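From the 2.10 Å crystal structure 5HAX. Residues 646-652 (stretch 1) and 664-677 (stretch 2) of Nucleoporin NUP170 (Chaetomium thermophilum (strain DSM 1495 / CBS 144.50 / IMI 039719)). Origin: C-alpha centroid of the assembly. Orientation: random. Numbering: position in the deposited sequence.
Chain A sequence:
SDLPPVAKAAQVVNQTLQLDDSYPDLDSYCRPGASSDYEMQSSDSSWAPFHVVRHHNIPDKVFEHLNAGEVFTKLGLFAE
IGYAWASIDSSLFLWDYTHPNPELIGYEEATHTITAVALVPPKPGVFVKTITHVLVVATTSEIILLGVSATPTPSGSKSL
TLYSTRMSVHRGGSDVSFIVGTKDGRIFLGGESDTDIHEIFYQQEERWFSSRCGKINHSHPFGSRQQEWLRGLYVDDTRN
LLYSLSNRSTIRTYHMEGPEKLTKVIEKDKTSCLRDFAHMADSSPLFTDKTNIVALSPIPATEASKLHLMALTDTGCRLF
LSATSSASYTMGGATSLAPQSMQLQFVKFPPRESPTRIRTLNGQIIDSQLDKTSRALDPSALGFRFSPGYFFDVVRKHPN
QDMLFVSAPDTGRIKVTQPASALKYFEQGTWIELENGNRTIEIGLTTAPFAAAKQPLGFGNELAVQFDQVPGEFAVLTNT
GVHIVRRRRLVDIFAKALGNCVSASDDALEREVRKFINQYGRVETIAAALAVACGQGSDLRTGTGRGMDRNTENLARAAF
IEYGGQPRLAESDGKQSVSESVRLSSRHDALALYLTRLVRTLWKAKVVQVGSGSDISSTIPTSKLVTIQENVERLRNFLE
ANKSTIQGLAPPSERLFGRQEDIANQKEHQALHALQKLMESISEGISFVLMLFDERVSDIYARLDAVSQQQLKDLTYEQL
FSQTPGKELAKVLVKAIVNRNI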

ATOM      1  N   ILE A 646      19.995 -23.399 -21.846  1.00 76.76           N
ATOM      2  CA  ILE A 646      19.799 -21.954 -21.917  1.00 80.90           C
ATOM      3  C   ILE A 646      20.912 -21.351 -22.761  1.00 77.45           C
ATOM      4  O   ILE A 646      22.099 -21.587 -22.504  1.00 79.91           O
ATOM      5  N   GLN A 647      20.528 -20.559 -23.760  1.00 76.51           N
ATOM      6  CA  GLN A 647      21.501 -19.934 -24.647  1.00 78.13           C
ATOM      7  C   GLN A 647      22.354 -18.936 -23.875  1.00 76.78           C
ATOM      8  O   GLN A 647      21.836 -18.139 -23.087  1.00 72.03           O
ATOM      9  N   GLY A 648      23.667 -18.982 -24.105  1.00 74.33           N
ATOM     10  CA  GLY A 648      24.602 -18.039 -23.538  1.00 75.51           C
ATOM     11  C   GLY A 648      25.343 -18.548 -22.315  1.00 79.16           C
ATOM     12  O   GLY A 648      26.447 -18.067 -22.030  1.00 78.56           O
ATOM     13  N   LEU A 649      24.764 -19.501 -21.583  1.00 76.45           N
ATOM     14  CA  LEU A 649      25.436 -20.035 -20.401  1.00 88.07           C
ATOM     15  C   LEU A 649      26.658 -20.855 -20.796  1.00 90.87           C
ATOM     16  O   LEU A 649      27.777 -20.583 -20.344  1.00 96.09           O
ATOM     17  N   ALA A 650      26.463 -21.867 -21.636  1.00 96.58           N
ATOM     18  CA  ALA A 650      27.588 -22.621 -22.157  1.00 99.94           C
ATOM     19  C   ALA A 650      28.387 -21.755 -23.132  1.00101.58           C
ATOM     20  O   ALA A 650      27.836 -20.850 -23.766  1.00 94.68           O
ATOM     21  N   PRO A 651      29.685 -22.007 -23.272  1.00110.47           N
ATOM     22  CA  PRO A 651      30.522 -21.138 -24.104  1.00108.59           C
ATOM     23  C   PRO A 651      30.269 -21.382 -25.580  1.00112.36           C
ATOM     24  O   PRO A 651      30.101 -22.535 -26.006  1.00110.02           O
ATOM     25  N   PRO A 652      30.234 -20.320 -26.404  1.00111.27           N
ATOM     26  CA  PRO A 652      30.053 -20.489 -27.850  1.00107.52           C
ATOM     27  C   PRO A 652      31.334 -20.930 -28.556  1.00110.47           C
ATOM     28  O   PRO A 652      31.984 -21.870 -28.097  1.00 98.06           O
ATOM     29  N   ALA A 664      28.604 -10.998 -31.018  1.00 86.04           N
ATOM     30  CA  ALA A 664      27.375 -10.834 -30.252  1.00 75.44           C
ATOM     31  C   ALA A 664      27.249 -11.918 -29.188  1.00 78.89           C
ATOM     32  O   ALA A 664      27.162 -11.628 -27.990  1.00 73.69           O
ATOM     33  N   ASN A 665      27.236 -13.184 -29.616  1.00 71.38           N
ATOM     34  CA  ASN A 665      27.156 -14.289 -28.668  1.00 70.97           C
ATOM     35  C   ASN A 665      28.325 -14.272 -27.693  1.00 80.12           C
ATOM     36  O   ASN A 665      28.208 -14.788 -26.575  1.00 73.51           O
ATOM     37  N   GLN A 666      29.454 -13.688 -28.098  1.00 77.61           N
ATOM     38  CA  GLN A 666      30.600 -13.570 -27.203  1.00 83.51           C
ATOM     39  C   GLN A 666      30.271 -12.679 -26.012  1.00 75.19           C
ATOM     40  O   GLN A 666      30.416 -13.085 -24.854  1.00 72.47           O
ATOM     41  N   LYS A 667      29.825 -11.449 -26.283  1.00 72.65           N
ATOM     42  CA  LYS A 667      29.504 -10.527 -25.201  1.00 77.47           C
ATOM     43  C   LYS A 667      28.272 -10.980 -24.429  1.00 66.41           C
ATOM     44  O   LYS A 667      28.131 -10.658 -23.244  1.00 68.97           O
ATOM     45  N   GLU A 668      27.374 -11.722 -25.079  1.00 61.74           N
ATOM     46  CA  GLU A 668      26.262 -12.341 -24.363  1.00 70.75           C
ATOM     47  C   GLU A 668      26.780 -13.312 -23.309  1.00 69.07           C
ATOM     48  O   GLU A 668      26.318 -13.309 -22.162  1.00 63.59           O
ATOM     49  N   HIS A 669      27.751 -14.148 -23.685  1.00 74.28           N
ATOM     50  CA  HIS A 669      28.349 -15.081 -22.737  1.00 74.09           C
ATOM     51  C   HIS A 669      29.081 -14.342 -21.621  1.00 67.15           C
ATOM     52  O   HIS A 669      28.968 -14.710 -20.446  1.00 65.99           O
ATOM     53  N   GLN A 670      29.833 -13.295 -21.970  1.00 60.17           N
ATOM     54  CA  GLN A 670      30.559 -12.529 -20.960  1.00 65.23           C
ATOM     55  C   GLN A 670      29.603 -11.832 -20.001  1.00 63.26           C
ATOM     56  O   GLN A 670      29.830 -11.821 -18.785  1.00 56.46           O
ATOM     57  N   ALA A 671      28.533 -11.235 -20.531  1.00 64.48           N
ATOM     58  CA  ALA A 671      27.574 -10.534 -19.685  1.00 62.86           C
ATOM     59  C   ALA A 671      26.884 -11.495 -18.726  1.00 51.48           C
ATOM     60  O   ALA A 671      26.784 -11.228 -17.523  1.00 49.78           O
ATOM     61  N   LEU A 672      26.397 -12.625 -19.245  1.00 54.11           N
ATOM     62  CA  LEU A 672      25.752 -13.615 -18.390  1.00 55.54           C
ATOM     63  C   LEU A 672      26.721 -14.156 -17.349  1.00 53.08           C
ATOM     64  O   LEU A 672      26.341 -14.388 -16.196  1.00 56.90           O
ATOM     65  N   HIS A 673      27.983 -14.361 -17.737  1.00 63.41           N
ATOM     66  CA  HIS A 673      28.982 -14.833 -16.785  1.00 54.62           C
ATOM     67  C   HIS A 673      29.186 -13.831 -15.658  1.00 49.20           C
ATOM     68  O   HIS A 673      29.283 -14.215 -14.486  1.00 54.30           O
ATOM     69  N   ALA A 674      29.264 -12.542 -15.994  1.00 53.05           N
ATOM     70  CA  ALA A 674      29.471 -11.521 -14.973  1.00 58.63           C
ATOM     71  C   ALA A 674      28.316 -11.491 -13.980  1.00 54.53           C
ATOM     72  O   ALA A 674      28.531 -11.338 -12.772  1.00 53.66           O
ATOM     73  N   LEU A 675      27.082 -11.638 -14.469  1.00 49.96           N
ATOM     74  CA  LEU A 675      25.930 -11.651 -13.572  1.00 46.71           C
ATOM     75  C   LEU A 675      25.997 -12.827 -12.606  1.00 49.80           C
ATOM     76  O   LEU A 675      25.706 -12.677 -11.414  1.00 47.48           O
ATOM     77  N   GLN A 676      26.380 -14.006 -13.101  1.00 58.28           N
ATOM     78  CA  GLN A 676      26.469 -15.176 -12.235  1.00 54.46           C
ATOM     79  C   GLN A 676      27.576 -15.024 -11.200  1.00 51.73           C
ATOM     80  O   GLN A 676      27.435 -15.505 -10.070  1.00 51.42           O
ATOM     81  N   LYS A 677      28.678 -14.361 -11.559  1.00 54.01           N
ATOM     82  CA  LYS A 677      29.721 -14.086 -10.578  1.00 54.03           C
ATOM     83  C   LYS A 677      29.251 -13.089  -9.529  1.00 57.40           C
ATOM     84  O   LYS A 677      29.676 -13.161  -8.370  1.00 50.70           O
TER

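Stretch 2 is helical throughout, and stretch 1 is a loop, with no regular helix or strand, that packs against it, so the helix supplies most of the side chains that point in while the loop offers backbone, two prolines and the end of Leu 649. The first contributor is Asn 665, whose CB points toward the loop with chi1 m. Its role is modest: its CB lies 4.4 Å from Pro 652 CB, and its backbone O sits 4.0 Å from Pro 652 CG. Gln 666 starts away from the loop, but its end comes nearer, with chi1 between wells at -96° and chi2 m, and NE2 lies 4.3 Å from Pro 652 CG. Its OE1 accepts a hydrogen bond from Gln 670 NE2 at 3.2 Å, one helical turn on.

Glu 668 points toward the loop with chi1 t and chi2 p. Its CG comes to 4.5 Å from Gly 648 CA, and its carboxylate is linked to the loop by water: water 1 donates to Glu 668 OE2 at 2.4 Å and to Gln 647 O at 2.9 Å. The water thus links the Gln 647 carbonyl to the carboxylate, which does not reach it directly.

His 669 is the hub. Its CB points sideways, yet chi1 t and chi2 84° carry the ring to the loop, where ND1 donates a hydrogen bond to Gly 648 O at 3.0 Å. That acceptor lies near the ring plane at its edge, as does Leu 649 O, 3.3 Å from His 669 CE1. The prolines pack obliquely about the same ring: Pro 651 CA is 3.5 Å from His 669 CE1, and Pro 652 CD makes an off-centre CH-pi contact, 4.3 Å from the centroid of the ring. One imidazole therefore combines a polar anchor with a surface for two prolines.

Leu 672, buried and pointing toward the loop in the mt rotamer, sets CD1 3.6 Å from Gly 648 CA. The closeness depends on glycine: a CB on Gly 648 would fall 2.4 Å from Leu 672 CD1, a clash, and 3.4 Å from Glu 668 CG. The backbone angles, 100/-25, independently call for glycine, since a CB would also jam against the preceding carbonyl O. Leu 672 CD1 also lies 4.5 Å from Leu 649 CD2, a loose apolar contact. Leu 649, also mt, starts away from the helix, but its end comes nearer.

Gln 676 closes the contact. Pointing toward the loop with chi1 m and chi2 t, it brings NE2 to 3.6 Å from Leu 649 CD2. The design rule is economical: glycine permits close approach, histidine fastens the backbone, and leucine and proline fill the space around them.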

ATOM      1  CB  ILE A 646      19.771 -21.335 -20.510  1.00 80.40           C
ATOM      2  CG1 ILE A 646      18.519 -21.797 -19.758  1.00 77.11           C
ATOM      3  CG2 ILE A 646      19.807 -19.809 -20.589  1.00 77.17           C
ATOM      4  CD1 ILE A 646      18.522 -21.448 -18.284  1.00 78.21           C
ATOM      5  CB  GLN A 647      20.792 -19.229 -25.804  1.00 80.23           C
ATOM      6  CG  GLN A 647      19.880 -20.123 -26.636  1.00 89.78           C
ATOM      7  CD  GLN A 647      18.464 -20.193 -26.091  1.00 85.79           C
ATOM      8  OE1 GLN A 647      18.238 -20.032 -24.892  1.00 80.68           O
ATOM      9  NE2 GLN A 647      17.502 -20.428 -26.977  1.00 82.73           N
ATOM     10  CB  LEU A 649      24.459 -20.876 -19.577  1.00 83.47           C
ATOM     11  CG  LEU A 649      23.250 -20.141 -18.990  1.00 84.98           C
ATOM     12  CD1 LEU A 649      22.450 -21.081 -18.104  1.00 81.02           C
ATOM     13  CD2 LEU A 649      23.669 -18.908 -18.202  1.00 78.24           C
ATOM     14  CB  ALA A 650      27.108 -23.889 -22.856  1.00 98.83           C
ATOM     15  CB  PRO A 651      31.948 -21.542 -23.705  1.00106.50           C
ATOM     16  CG  PRO A 651      31.823 -22.963 -23.287  1.00105.47           C
ATOM     17  CD  PRO A 651      30.460 -23.101 -22.661  1.00106.92           C
ATOM     18  CB  PRO A 652      29.629 -19.094 -28.312  1.00 96.67           C
ATOM     19  CG  PRO A 652      30.275 -18.173 -27.342  1.00102.27           C
ATOM     20  CD  PRO A 652      30.284 -18.896 -26.023  1.00105.93           C
ATOM     21  CB  ALA A 664      26.173 -10.859 -31.195  1.00 72.23           C
ATOM     22  CB  ASN A 665      27.111 -15.617 -29.421  1.00 68.46           C
ATOM     23  CG  ASN A 665      26.013 -15.658 -30.464  1.00 71.04           C
ATOM     24  OD1 ASN A 665      24.862 -15.972 -30.159  1.00 80.62           O
ATOM     25  ND2 ASN A 665      26.364 -15.339 -31.705  1.00 88.36           N
ATOM     26  CB  GLN A 666      31.805 -13.021 -27.970  1.00 89.09           C
ATOM     27  CG  GLN A 666      32.761 -14.091 -28.470  1.00 90.75           C
ATOM     28  CD  GLN A 666      33.505 -14.775 -27.340  1.00104.68           C
ATOM     29  OE1 GLN A 666      33.656 -14.217 -26.252  1.00105.82           O
ATOM     30  NE2 GLN A 666      33.971 -15.991 -27.591  1.00109.75           N
ATOM     31  CB  LYS A 667      29.302  -9.118 -25.759  1.00 70.81           C
ATOM     32  CG  LYS A 667      30.528  -8.555 -26.472  1.00 83.58           C
ATOM     33  CD  LYS A 667      31.713  -8.402 -25.524  1.00105.51           C
ATOM     34  CE  LYS A 667      32.931  -7.825 -26.232  1.00120.22           C
ATOM     35  NZ  LYS A 667      34.106  -7.703 -25.322  1.00117.78           N
ATOM     36  CB  GLU A 668      25.346 -13.053 -25.360  1.00 68.42           C
ATOM     37  CG  GLU A 668      24.136 -13.767 -24.754  1.00 68.89           C
ATOM     38  CD  GLU A 668      23.005 -12.826 -24.374  1.00 68.76           C
ATOM     39  OE1 GLU A 668      23.090 -11.616 -24.676  1.00 61.60           O
ATOM     40  OE2 GLU A 668      22.019 -13.304 -23.773  1.00 59.28           O
ATOM     41  CB  HIS A 669      29.302 -16.021 -23.476  1.00 77.89           C
ATOM     42  CG  HIS A 669      30.014 -16.991 -22.588  1.00 86.16           C
ATOM     43  ND1 HIS A 669      29.456 -18.188 -22.192  1.00 90.87           N
ATOM     44  CD2 HIS A 669      31.244 -16.946 -22.023  1.00 81.76           C
ATOM     45  CE1 HIS A 669      30.310 -18.837 -21.421  1.00 91.32           C
ATOM     46  NE2 HIS A 669      31.403 -18.104 -21.302  1.00 85.69           N
ATOM     47  CB  GLN A 670      31.467 -11.502 -21.636  1.00 72.76           C
ATOM     48  CG  GLN A 670      32.547 -12.102 -22.517  1.00 84.71           C
ATOM     49  CD  GLN A 670      33.237 -11.060 -23.377  1.00 91.46           C
ATOM     50  OE1 GLN A 670      33.445  -9.923 -22.950  1.00 88.17           O
ATOM     51  NE2 GLN A 670      33.588 -11.441 -24.600  1.00 90.82           N
ATOM     52  CB  ALA A 671      26.547  -9.807 -20.554  1.00 55.77           C
ATOM     53  CB  LEU A 672      25.187 -14.750 -19.243  1.00 56.26           C
ATOM     54  CG  LEU A 672      24.030 -14.367 -20.171  1.00 63.54           C
ATOM     55  CD1 LEU A 672      23.723 -15.499 -21.138  1.00 62.65           C
ATOM     56  CD2 LEU A 672      22.790 -14.000 -19.372  1.00 60.88           C
ATOM     57  CB  HIS A 673      30.307 -15.096 -17.499  1.00 65.57           C
ATOM     58  CG  HIS A 673      31.474 -15.207 -16.569  1.00 65.19           C
ATOM     59  ND1 HIS A 673      31.790 -16.372 -15.905  1.00 67.31           N
ATOM     60  CD2 HIS A 673      32.393 -14.291 -16.180  1.00 66.79           C
ATOM     61  CE1 HIS A 673      32.856 -16.173 -15.152  1.00 69.25           C
ATOM     62  NE2 HIS A 673      33.242 -14.918 -15.301  1.00 67.14           N
ATOM     63  CB  ALA A 674      29.649 -10.154 -15.632  1.00 58.92           C
ATOM     64  CB  LEU A 675      24.632 -11.705 -14.378  1.00 50.46           C
ATOM     65  CG  LEU A 675      24.230 -10.442 -15.142  1.00 46.90           C
ATOM     66  CD1 LEU A 675      22.966 -10.701 -15.948  1.00 50.64           C
ATOM     67  CD2 LEU A 675      24.025  -9.270 -14.191  1.00 50.61           C
ATOM     68  CB  GLN A 676      26.685 -16.431 -13.079  1.00 52.27           C
ATOM     69  CG  GLN A 676      25.469 -16.820 -13.904  1.00 63.47           C
ATOM     70  CD  GLN A 676      25.696 -18.067 -14.736  1.00 77.51           C
ATOM     71  OE1 GLN A 676      25.332 -19.171 -14.331  1.00 75.03           O
ATOM     72  NE2 GLN A 676      26.293 -17.895 -15.909  1.00 66.66           N
ATOM     73  CB  LYS A 677      30.979 -13.569 -11.276  1.00 55.68           C
ATOM     74  CG  LYS A 677      31.874 -14.667 -11.828  1.00 63.01           C
ATOM     75  CD  LYS A 677      32.578 -15.418 -10.707  1.00 69.66           C
ATOM     76  CE  LYS A 677      33.390 -16.587 -11.234  1.00 80.73           C
ATOM     77  NZ  LYS A 677      34.003 -17.370 -10.128  1.00 92.54           N
TER
HETATM   78  O   HOH W   1      20.917 -15.476 -23.588  1.00 53.88           O